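Local atomic coordinates of alcohol oxidase (Myceliophthora thermophila, PDB entry 6F74), a protein that binds FAD and probably oxidises alcohol-type substrates with molecular oxygen, as a probably secreted flavoprotein oxidase of the VAO type. Residues L316-R321 with N394-F399; G361-D366 with G370-F375. All blocks are in the same frame, centred on the assembly; numbering follows the deposited sequence.

Contact 1 (L316-R321 with N394-F399)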
# COMPACT_ATOMS: atom_id res chain seq x y z
N LEU A 316 0.14 22.81 -8.78
CA LEU A 316 0.51 23.93 -7.91
C LEU A 316 1.92 23.72 -7.42
O LEU A 316 2.26 22.63 -7.04
CB LEU A 316 -0.42 24.02 -6.68
CG LEU A 316 -0.12 25.13 -5.64
CD1 LEU A 316 -0.43 26.52 -6.19
CD2 LEU A 316 -0.93 24.89 -4.38
N ALA A 317 2.71 24.78 -7.38
CA ALA A 317 4.04 24.71 -6.83
C ALA A 317 4.35 25.98 -6.05
O ALA A 317 4.01 27.09 -6.50
CB ALA A 317 5.07 24.50 -7.92
N ILE A 318 4.97 25.80 -4.91
CA ILE A 318 5.23 26.86 -3.95
C ILE A 318 6.68 26.73 -3.50
O ILE A 318 7.08 25.65 -3.05
CB ILE A 318 4.37 26.73 -2.67
CG1 ILE A 318 2.89 26.56 -3.02
CG2 ILE A 318 4.61 27.91 -1.75
CD1 ILE A 318 1.99 26.25 -1.85
N ALA A 319 7.42 27.82 -3.57
CA ALA A 319 8.79 27.85 -3.10
C ALA A 319 9.08 29.14 -2.38
O ALA A 319 8.48 30.16 -2.72
CB ALA A 319 9.75 27.73 -4.27
N PRO A 320 10.05 29.12 -1.42
CA PRO A 320 10.49 30.32 -0.75
C PRO A 320 11.15 31.29 -1.68
O PRO A 320 11.87 30.88 -2.56
CB PRO A 320 11.53 29.82 0.26
CG PRO A 320 11.92 28.48 -0.15
CD PRO A 320 10.72 27.93 -0.89
N ARG A 321 10.86 32.57 -1.51
CA ARG A 321 11.71 33.60 -2.10
C ARG A 321 13.01 33.64 -1.34
O ARG A 321 14.03 33.94 -1.92
CB ARG A 321 11.05 34.98 -2.04
CG ARG A 321 9.84 35.09 -2.93
CD ARG A 321 9.46 36.54 -3.17
NE ARG A 321 8.15 36.52 -3.81
CZ ARG A 321 7.91 36.50 -5.12
NH1 ARG A 321 8.91 36.53 -6.01
NH2 ARG A 321 6.65 36.46 -5.56
N ASN A 394 -7.09 31.69 -3.15
CA ASN A 394 -7.43 32.90 -2.43
C ASN A 394 -6.65 32.98 -1.12
O ASN A 394 -6.15 34.06 -0.77
CB ASN A 394 -8.93 32.99 -2.15
CG ASN A 394 -9.77 33.15 -3.41
OD1 ASN A 394 -9.28 33.53 -4.48
ND2 ASN A 394 -11.06 32.91 -3.28
N ALA A 395 -6.53 31.87 -0.40
CA ALA A 395 -5.81 31.87 0.88
C ALA A 395 -4.33 32.07 0.66
O ALA A 395 -3.67 32.67 1.49
CB ALA A 395 -6.08 30.61 1.68
N LEU A 396 -3.83 31.59 -0.47
CA LEU A 396 -2.42 31.80 -0.86
C LEU A 396 -2.03 33.16 -1.38
O LEU A 396 -0.86 33.44 -1.39
CB LEU A 396 -1.99 30.75 -1.90
CG LEU A 396 -1.88 29.34 -1.31
CD1 LEU A 396 -1.68 28.33 -2.44
CD2 LEU A 396 -0.77 29.24 -0.26
N LYS A 397 -2.98 34.01 -1.77
CA LYS A 397 -2.68 35.41 -2.14
C LYS A 397 -1.91 36.16 -1.06
O LYS A 397 -1.11 37.03 -1.38
CB LYS A 397 -3.94 36.21 -2.47
CG LYS A 397 -4.66 35.75 -3.73
CD LYS A 397 -6.02 36.41 -3.83
CE LYS A 397 -6.80 35.93 -5.05
NZ LYS A 397 -8.05 36.72 -5.21
N LYS A 398 -2.10 35.83 0.21
CA LYS A 398 -1.38 36.52 1.31
C LYS A 398 0.11 36.25 1.34
O LYS A 398 0.85 36.93 2.06
CB LYS A 398 -1.94 36.13 2.69
CG LYS A 398 -3.43 36.42 2.91
CD LYS A 398 -3.74 37.90 2.74
CE LYS A 398 -4.85 38.40 3.66
NZ LYS A 398 -5.07 39.85 3.47
N PHE A 399 0.55 35.23 0.60
CA PHE A 399 1.95 34.81 0.53
C PHE A 399 2.63 35.20 -0.77
O PHE A 399 3.73 34.76 -1.01
CB PHE A 399 2.03 33.29 0.76
CG PHE A 399 1.57 32.87 2.12
CD1 PHE A 399 2.42 32.98 3.23
CD2 PHE A 399 0.29 32.38 2.30
CE1 PHE A 399 2.00 32.60 4.51
CE2 PHE A 399 -0.15 32.01 3.58
CZ PHE A 399 0.71 32.12 4.68

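Contact 2 (G361-D366 with G370-F375)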
# COMPACT_ATOMS: atom_id res chain seq x y z
N GLY A 361 18.80 19.27 -3.03
CA GLY A 361 18.87 19.77 -4.39
C GLY A 361 17.62 20.53 -4.72
O GLY A 361 16.74 20.64 -3.89
N PRO A 362 17.55 21.07 -5.93
CA PRO A 362 16.38 21.86 -6.31
C PRO A 362 15.12 21.01 -6.27
O PRO A 362 15.09 19.90 -6.81
CB PRO A 362 16.69 22.32 -7.73
CG PRO A 362 17.86 21.51 -8.20
CD PRO A 362 18.60 21.03 -6.98
N PHE A 363 14.10 21.51 -5.59
CA PHE A 363 12.82 20.86 -5.56
C PHE A 363 11.79 21.68 -6.36
O PHE A 363 11.19 21.16 -7.28
CB PHE A 363 12.38 20.60 -4.12
CG PHE A 363 11.09 19.87 -4.03
CD1 PHE A 363 10.96 18.62 -4.57
CD2 PHE A 363 9.99 20.45 -3.43
CE1 PHE A 363 9.76 17.94 -4.52
CE2 PHE A 363 8.78 19.78 -3.37
CZ PHE A 363 8.67 18.53 -3.91
N VAL A 364 11.57 22.94 -6.01
CA VAL A 364 10.64 23.79 -6.77
C VAL A 364 11.47 24.88 -7.39
O VAL A 364 12.06 25.72 -6.69
CB VAL A 364 9.50 24.37 -5.91
CG1 VAL A 364 8.66 25.39 -6.70
CG2 VAL A 364 8.58 23.25 -5.44
N GLY A 365 11.52 24.82 -8.72
CA GLY A 365 12.32 25.71 -9.53
C GLY A 365 13.73 25.65 -9.02
O GLY A 365 14.36 24.59 -8.99
N ASP A 366 14.18 26.80 -8.55
CA ASP A 366 15.55 27.01 -8.09
C ASP A 366 15.79 26.72 -6.62
O ASP A 366 16.94 26.64 -6.16
CB ASP A 366 15.94 28.45 -8.39
CG ASP A 366 17.40 28.56 -8.69
OD1 ASP A 366 18.05 27.52 -8.95
OD2 ASP A 366 17.94 29.69 -8.65
N GLY A 370 10.17 23.23 -0.81
CA GLY A 370 8.88 23.67 -1.32
C GLY A 370 7.78 22.64 -1.22
O GLY A 370 7.92 21.61 -0.57
N TYR A 371 6.69 22.98 -1.89
CA TYR A 371 5.48 22.17 -1.91
C TYR A 371 5.05 22.08 -3.35
O TYR A 371 5.06 23.08 -4.06
CB TYR A 371 4.34 22.86 -1.12
CG TYR A 371 2.98 22.23 -1.33
CD1 TYR A 371 2.21 22.49 -2.49
CD2 TYR A 371 2.46 21.33 -0.40
CE1 TYR A 371 0.97 21.86 -2.69
CE2 TYR A 371 1.24 20.71 -0.59
CZ TYR A 371 0.49 20.98 -1.73
OH TYR A 371 -0.73 20.37 -1.85
N THR A 372 4.60 20.90 -3.76
CA THR A 372 4.05 20.73 -5.08
C THR A 372 2.87 19.79 -5.01
O THR A 372 2.81 18.93 -4.14
CB THR A 372 5.11 20.20 -6.09
OG1 THR A 372 4.59 20.38 -7.40
CG2 THR A 372 5.43 18.77 -5.90
N HIS A 373 1.91 19.94 -5.91
CA HIS A 373 0.82 18.97 -6.01
C HIS A 373 0.25 18.79 -7.40
O HIS A 373 0.38 19.68 -8.24
CB HIS A 373 -0.29 19.22 -4.95
CG HIS A 373 -1.31 20.27 -5.29
ND1 HIS A 373 -1.81 21.13 -4.34
CD2 HIS A 373 -2.03 20.52 -6.42
CE1 HIS A 373 -2.73 21.91 -4.88
NE2 HIS A 373 -2.88 21.57 -6.14
N GLY A 374 -0.37 17.63 -7.59
CA GLY A 374 -1.24 17.30 -8.72
C GLY A 374 -2.61 16.96 -8.14
O GLY A 374 -2.80 15.86 -7.57
N PHE A 375 -3.52 17.93 -8.22
CA PHE A 375 -4.90 17.76 -7.82
C PHE A 375 -5.77 17.77 -9.07
O PHE A 375 -5.31 18.12 -10.17
CB PHE A 375 -5.37 18.89 -6.87
CG PHE A 375 -4.85 18.81 -5.44
CD1 PHE A 375 -4.02 17.77 -4.97
CD2 PHE A 375 -5.21 19.81 -4.53
CE1 PHE A 375 -3.58 17.75 -3.66
CE2 PHE A 375 -4.77 19.79 -3.21
CZ PHE A 375 -3.95 18.75 -2.78

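Contact 1 (L316-R321 with N394-F399)
L316 and L396 meet through their methyl ends, tip to tip, and around this pair strand 316-320 and the last part of helix 382-396 are joined. The contact is purely apolar. L316 CD2 stands 4.0 Å from L396 CD1, a normal van der Waals separation. L316 gets there because its CG lies anti to the backbone N (chi1 178°), which sends the branched end off the strand and toward the helix. From two residues further along the same strand, the extended I318 side chain brings CD1 to 4.3 Å from that same L396 CD1. I318 CD1 also lies 4.4 Å from L396 CD2, so it meets the fork of the leucine rather than a single branch. One leucine thus rests on two strand residues of one sheet face, and the three side chains are buried.

No hydrogen bond joins the two segments themselves, but R321 NH2, from the end of the first, bonds to the carbonyl oxygen of E400, the residue just after the second. The strand is held on both edges: L316 and I318 pair through their backbones with H373 and Y371, A317 and A319 with T406 and V404. Within the other segment, F399 N bonds to L396 O at 3.0 Å.

The apolar layer extends to L403 and I405 of strand 403-412, beside I318 and L316, and to L330 of helix 328-346. Such a helix, laid on an antiparallel sheet and linking two parallel strands with 311-320 between them, is the split beta-alpha-beta unit of a ferredoxin-like arrangement.

Contact 2 (G361-D366 with G370-F375)
The F363 ring presents the edge formed by CD2, CE2 and CZ to the start of strand 370-378. Its plane runs through the G370 carbonyl carbon, so the backbone faces the rim of the aromatic ring. F363 CE2 comes to 3.5 Å from G370 O, which sits obliquely to the ring, and F363 CZ packs at 3.8 Å against T372 CG2. The ring and the threonine methyl cross at a slant. With CG anti to the backbone N (chi1 -178°), the phenylalanine is swung out of its turn and across to the strand.

Beside it, V364 uses one branch: V364 CG2 rests 3.8 Å from Y371 O and 4.2 Å from G370 CA. The methyl occupies the space that a beta carbon on G370 would need, and the backbone angles there also call for glycine. F363 and V364 are the two successive residues of a classic beta bulge, and both point toward strand 370-378. Y371 points the other way, packing against helix 328-346, and its OH shares a 2.8 Å hydrogen bond with H373 ND1 of its own strand.

The F363 ring also meets F356 edge-to-face and touches F359. Replacement by an alanine here would probably leave T372 CG2 and the F356 ring without their aromatic neighbour and open a gap beside G370.

No hydrogen bond joins the two segments. T372 OG1 bonds instead to L316 O, leaving its methyl to the ring, and cohesion therefore probably rests on dispersion and on the fit of V364 CG2 against a residue without a beta carbon.

Overall arrangement
Contacts 1 and 2 have centres 12 Å apart on the same seven-stranded antiparallel sheet, where strands 311-320 and 370-378 are neighbours. They touch directly: I318 N lies 2.8 Å from Y371 O, a probable hydrogen bond, and A319 CB packs 3.5 Å from V364 CG1. Along the chain contact 2 is nested inside contact 1: strand 311-320 comes first, then helix 328-346, strand 349-356, the connection holding 361-366, strand 370-378 and helix 382-396. Contact 1 seats this last helix on the sheet, whereas contact 2 folds the connection between two strands back onto the sheet. Both lie away from the FAD-binding residues; they join parts of the seven-stranded sheet region to one another.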